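Local coordinates for protein translation initiation factor eIF2B subunit gamma (Schizosaccharomyces pombe, PDB 5B04) that serves as a component of the eIF2B complex, which catalyses exchange of GDP for GTP on the gamma subunit of translation initiation factor eIF2, at residues 43-48 with 61-66; 88-93 with 114-119. The protein carries 3 engineered substitutions. One frame throughout, in Å; residues are numbered along the deposited sequence.

Contact 1: residues 43-48 with 61-66; sequences VFAGFG and PKALLP
K62 lies against the backbone of G46, F47 and G48, where the loop that follows strand 39-45 of the nucleotidyl transferase domain meets the P-K-x-L-x-P motif of this family at 61-66. In catalytic relatives the corresponding glycine-rich loop contacts the nucleotide; no nucleotide role is established for this subunit. No hydrogen bond joins the two segments. The lysine CB touches G46 O at 3.3 Å and lies near G48 N. CG stands anti to the backbone N (chi1 177°), 4.0 Å from G48 CA. CD is 3.4 Å from G46 O and 3.6 Å from G48 CA, and also approaches F47 O. Beyond CD the extended chain carries NZ toward D149, with which it makes a long, weak ion pair. A long aliphatic stem with a charged end suits this buried path. An alanine in place of K62 would probably leave a gap beside G46 O and G48 CA, where CG and CD lay, and D149 without this weak partner. A side chain on G46 would meet the F44 ring, away from the lysine. L64 N bonds P61 O in the 3-10 turn, and beside it two small methyls meet, A45 CB and A63 CB, 3.6 Å apart.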
# COMPACT_ATOMS: atom_id res chain seq x y z
N VAL E 43 -4.95 -51.91 -42.03
CA VAL E 43 -3.64 -52.16 -42.62
C VAL E 43 -3.79 -52.92 -43.93
O VAL E 43 -4.36 -54.01 -43.96
CB VAL E 43 -2.73 -52.96 -41.67
CG1 VAL E 43 -1.43 -53.35 -42.37
CG2 VAL E 43 -2.44 -52.15 -40.41
N PHE E 44 -3.28 -52.35 -45.01
CA PHE E 44 -3.34 -53.01 -46.31
C PHE E 44 -2.05 -53.75 -46.61
O PHE E 44 -0.96 -53.17 -46.63
CB PHE E 44 -3.64 -52.00 -47.42
CG PHE E 44 -3.71 -52.61 -48.79
CD1 PHE E 44 -4.40 -53.79 -49.00
CD2 PHE E 44 -3.09 -52.00 -49.87
CE1 PHE E 44 -4.46 -54.36 -50.26
CE2 PHE E 44 -3.16 -52.56 -51.13
CZ PHE E 44 -3.85 -53.74 -51.33
N ALA E 45 -2.17 -55.06 -46.83
CA ALA E 45 -1.03 -55.90 -47.14
C ALA E 45 -1.17 -56.51 -48.53
O ALA E 45 -1.59 -57.65 -48.68
CB ALA E 45 -0.88 -57.00 -46.10
N GLY E 46 -0.82 -55.73 -49.55
CA GLY E 46 -0.97 -56.16 -50.92
C GLY E 46 0.21 -56.96 -51.44
O GLY E 46 1.21 -57.13 -50.74
N PHE E 47 0.07 -57.46 -52.66
CA PHE E 47 1.16 -58.14 -53.36
C PHE E 47 2.31 -57.16 -53.56
O PHE E 47 2.10 -55.96 -53.73
CB PHE E 47 0.66 -58.69 -54.69
CG PHE E 47 1.72 -59.34 -55.53
CD1 PHE E 47 2.04 -60.67 -55.35
CD2 PHE E 47 2.37 -58.63 -56.52
CE1 PHE E 47 3.01 -61.28 -56.13
CE2 PHE E 47 3.34 -59.23 -57.30
CZ PHE E 47 3.66 -60.55 -57.11
N GLY E 48 3.54 -57.68 -53.53
CA GLY E 48 4.72 -56.86 -53.71
C GLY E 48 4.71 -56.09 -55.01
O GLY E 48 4.85 -56.67 -56.09
N PRO E 61 4.48 -63.90 -48.76
CA PRO E 61 3.74 -62.70 -49.15
C PRO E 61 4.54 -61.45 -48.79
O PRO E 61 5.45 -61.54 -47.97
CB PRO E 61 2.46 -62.80 -48.32
CG PRO E 61 2.86 -63.58 -47.12
CD PRO E 61 3.89 -64.57 -47.59
N LYS E 62 4.20 -60.32 -49.40
CA LYS E 62 4.92 -59.07 -49.15
C LYS E 62 4.94 -58.70 -47.67
O LYS E 62 5.96 -58.24 -47.15
CB LYS E 62 4.29 -57.93 -49.96
CG LYS E 62 4.93 -56.57 -49.71
CD LYS E 62 4.18 -55.47 -50.45
CE LYS E 62 4.86 -54.13 -50.27
NZ LYS E 62 4.20 -53.07 -51.09
N ALA E 63 3.82 -58.94 -47.00
CA ALA E 63 3.65 -58.52 -45.61
C ALA E 63 4.53 -59.29 -44.63
O ALA E 63 4.72 -58.85 -43.49
CB ALA E 63 2.19 -58.65 -45.21
N LEU E 64 5.06 -60.43 -45.05
CA LEU E 64 5.82 -61.28 -44.15
C LEU E 64 7.33 -61.24 -44.40
O LEU E 64 8.08 -61.96 -43.75
CB LEU E 64 5.32 -62.73 -44.24
CG LEU E 64 4.06 -63.04 -43.43
CD1 LEU E 64 3.63 -64.48 -43.64
CD2 LEU E 64 4.29 -62.75 -41.95
N LEU E 65 7.75 -60.41 -45.35
CA LEU E 65 9.18 -60.22 -45.59
C LEU E 65 9.85 -59.64 -44.35
O LEU E 65 9.46 -58.57 -43.88
CB LEU E 65 9.42 -59.29 -46.78
CG LEU E 65 8.91 -59.72 -48.16
CD1 LEU E 65 9.04 -58.55 -49.11
CD2 LEU E 65 9.69 -60.92 -48.67
N PRO E 66 10.85 -60.35 -43.82
CA PRO E 66 11.51 -59.91 -42.58
C PRO E 66 12.31 -58.62 -42.77
O PRO E 66 13.00 -58.48 -43.78
CB PRO E 66 12.43 -61.08 -42.24
CG PRO E 66 12.73 -61.70 -43.56
CD PRO E 66 11.47 -61.56 -44.37

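Contact 2: residues 88-93 with 114-119; sequences AILICM and IHVEAP
A beta-alpha-beta unit of the nucleotidyl transferase domain brings strand 87-92 alongside strand 113-117, and the parallel pairing of A88 to I91 with I114 to E117 closes it. The short strand segments run 4.7 Å apart at closest and are twisted by 28°. L90 straddles V116 in the usual parallel manner: its N-H donates to H115 O at 3.1 Å, and its O receives E117 N at 2.8 Å in an almost straight bond (173°). H115 N to A88 O and C92 N to E117 O continue the pattern on both sides, both bent more strongly at the hydrogen. On one face of the pair, I114 CG2 lies 4.0 Å from both CB and CD2 of L90, the two side chains crossing obliquely, and the CD1 branch of I114 extends toward A88 CB. The small A88 leaves room for that branch. Farther along, C92 SG, set between its own N and carbonyl carbon (chi1 69°), meets A118 CB at 3.7 Å and V116 CG1 at 4.0 Å; a short, weakly polar thiol suits a spot where it touches two apolar groups. The other face carries I89, whose CG1 comes to the edge of the H115 ring near its plane, 4.3 Å from ND1. Helix 97-105 packs over L90, V116 and A118, whereas on the opposite face A131 of helix 128-134 covers I91; A134 of that helix touches P119, and at its far edge strand 87-92 pairs with strand 39-45.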
# COMPACT_ATOMS: atom_id res chain seq x y z
N ALA E 88 -7.50 -54.42 -35.12
CA ALA E 88 -7.25 -53.81 -36.42
C ALA E 88 -7.74 -54.71 -37.55
O ALA E 88 -7.76 -55.93 -37.43
CB ALA E 88 -5.77 -53.51 -36.59
N ILE E 89 -8.15 -54.08 -38.65
CA ILE E 89 -8.55 -54.80 -39.85
C ILE E 89 -7.36 -54.98 -40.79
O ILE E 89 -6.67 -54.02 -41.11
CB ILE E 89 -9.68 -54.07 -40.60
CG1 ILE E 89 -10.91 -53.91 -39.71
CG2 ILE E 89 -10.04 -54.81 -41.88
CD1 ILE E 89 -12.05 -53.15 -40.36
N LEU E 90 -7.13 -56.21 -41.22
CA LEU E 90 -6.00 -56.50 -42.10
C LEU E 90 -6.47 -56.96 -43.47
O LEU E 90 -6.90 -58.10 -43.65
CB LEU E 90 -5.09 -57.56 -41.47
CG LEU E 90 -3.86 -57.97 -42.29
CD1 LEU E 90 -3.09 -56.75 -42.78
CD2 LEU E 90 -2.97 -58.86 -41.45
N ILE E 91 -6.38 -56.06 -44.45
CA ILE E 91 -6.72 -56.39 -45.82
C ILE E 91 -5.51 -57.01 -46.52
O ILE E 91 -4.38 -56.53 -46.36
CB ILE E 91 -7.18 -55.15 -46.61
CG1 ILE E 91 -8.50 -54.62 -46.05
CG2 ILE E 91 -7.32 -55.48 -48.08
CD1 ILE E 91 -8.88 -53.26 -46.60
N CYS E 92 -5.74 -58.06 -47.29
CA CYS E 92 -4.67 -58.71 -48.04
C CYS E 92 -5.21 -59.48 -49.24
O CYS E 92 -6.39 -59.37 -49.58
CB CYS E 92 -3.88 -59.65 -47.13
SG CYS E 92 -4.78 -61.12 -46.60
N MET E 93 -4.33 -60.25 -49.87
CA MET E 93 -4.72 -61.09 -51.00
C MET E 93 -4.97 -62.51 -50.52
O MET E 93 -4.35 -62.95 -49.55
CB MET E 93 -3.64 -61.06 -52.08
CG MET E 93 -3.21 -59.65 -52.47
SD MET E 93 -4.59 -58.64 -53.03
CE MET E 93 -3.83 -57.02 -53.11
N ILE E 114 -6.28 -59.19 -34.40
CA ILE E 114 -6.13 -58.92 -35.82
C ILE E 114 -7.13 -59.71 -36.65
O ILE E 114 -6.95 -60.90 -36.91
CB ILE E 114 -4.70 -59.25 -36.30
CG1 ILE E 114 -3.67 -58.58 -35.40
CG2 ILE E 114 -4.52 -58.82 -37.75
CD1 ILE E 114 -3.81 -57.07 -35.34
N HIS E 115 -8.19 -59.02 -37.06
CA HIS E 115 -9.23 -59.62 -37.89
C HIS E 115 -8.86 -59.50 -39.37
O HIS E 115 -8.93 -58.42 -39.95
CB HIS E 115 -10.58 -58.97 -37.60
CG HIS E 115 -11.57 -59.10 -38.71
ND1 HIS E 115 -12.02 -58.02 -39.44
CD2 HIS E 115 -12.21 -60.18 -39.22
CE1 HIS E 115 -12.89 -58.43 -40.35
NE2 HIS E 115 -13.02 -59.74 -40.23
N VAL E 116 -8.45 -60.62 -39.96
CA VAL E 116 -7.97 -60.63 -41.34
C VAL E 116 -9.13 -60.67 -42.34
O VAL E 116 -10.10 -61.40 -42.14
CB VAL E 116 -7.05 -61.84 -41.60
CG1 VAL E 116 -6.34 -61.69 -42.94
CG2 VAL E 116 -6.04 -61.98 -40.48
N GLU E 117 -9.01 -59.88 -43.40
CA GLU E 117 -10.02 -59.84 -44.44
C GLU E 117 -9.37 -59.82 -45.81
O GLU E 117 -8.71 -58.85 -46.18
CB GLU E 117 -10.92 -58.61 -44.27
CG GLU E 117 -12.24 -58.69 -45.02
CD GLU E 117 -13.37 -59.22 -44.17
OE1 GLU E 117 -14.53 -59.19 -44.63
OE2 GLU E 117 -13.10 -59.67 -43.03
N ALA E 118 -9.53 -60.90 -46.57
CA ALA E 118 -9.00 -60.97 -47.92
C ALA E 118 -10.13 -61.13 -48.93
O ALA E 118 -10.40 -62.24 -49.39
CB ALA E 118 -8.01 -62.12 -48.05
N PRO E 119 -10.78 -60.01 -49.28
CA PRO E 119 -11.93 -60.02 -50.19
C PRO E 119 -11.56 -60.60 -51.55
O PRO E 119 -10.51 -60.27 -52.09
CB PRO E 119 -12.31 -58.54 -50.30
CG PRO E 119 -11.09 -57.80 -49.91
CD PRO E 119 -10.41 -58.64 -48.88

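How the contacts relate
Contacts 1 and 2 follow one another along the chain, and their centres are 11 Å apart within one nucleotidyl transferase domain. They meet through neighbouring strands of the same mixed sheet: 39-45, whose end belongs to contact 1, lies beside 87-92, the first strand of contact 2. Probable hydrogen bonds run from A45 N to I91 O at 2.7 Å and from V43 N to I89 O at 2.9 Å. V43 O also packs on L90 CD1, and A45 O on C92 CB. A45 sits at the junction: besides its part in contact 1, its side chain touches L90 and C92, and the glycine-containing loop starts from a strand hydrogen-bonded along its edge to the first strand of contact 2.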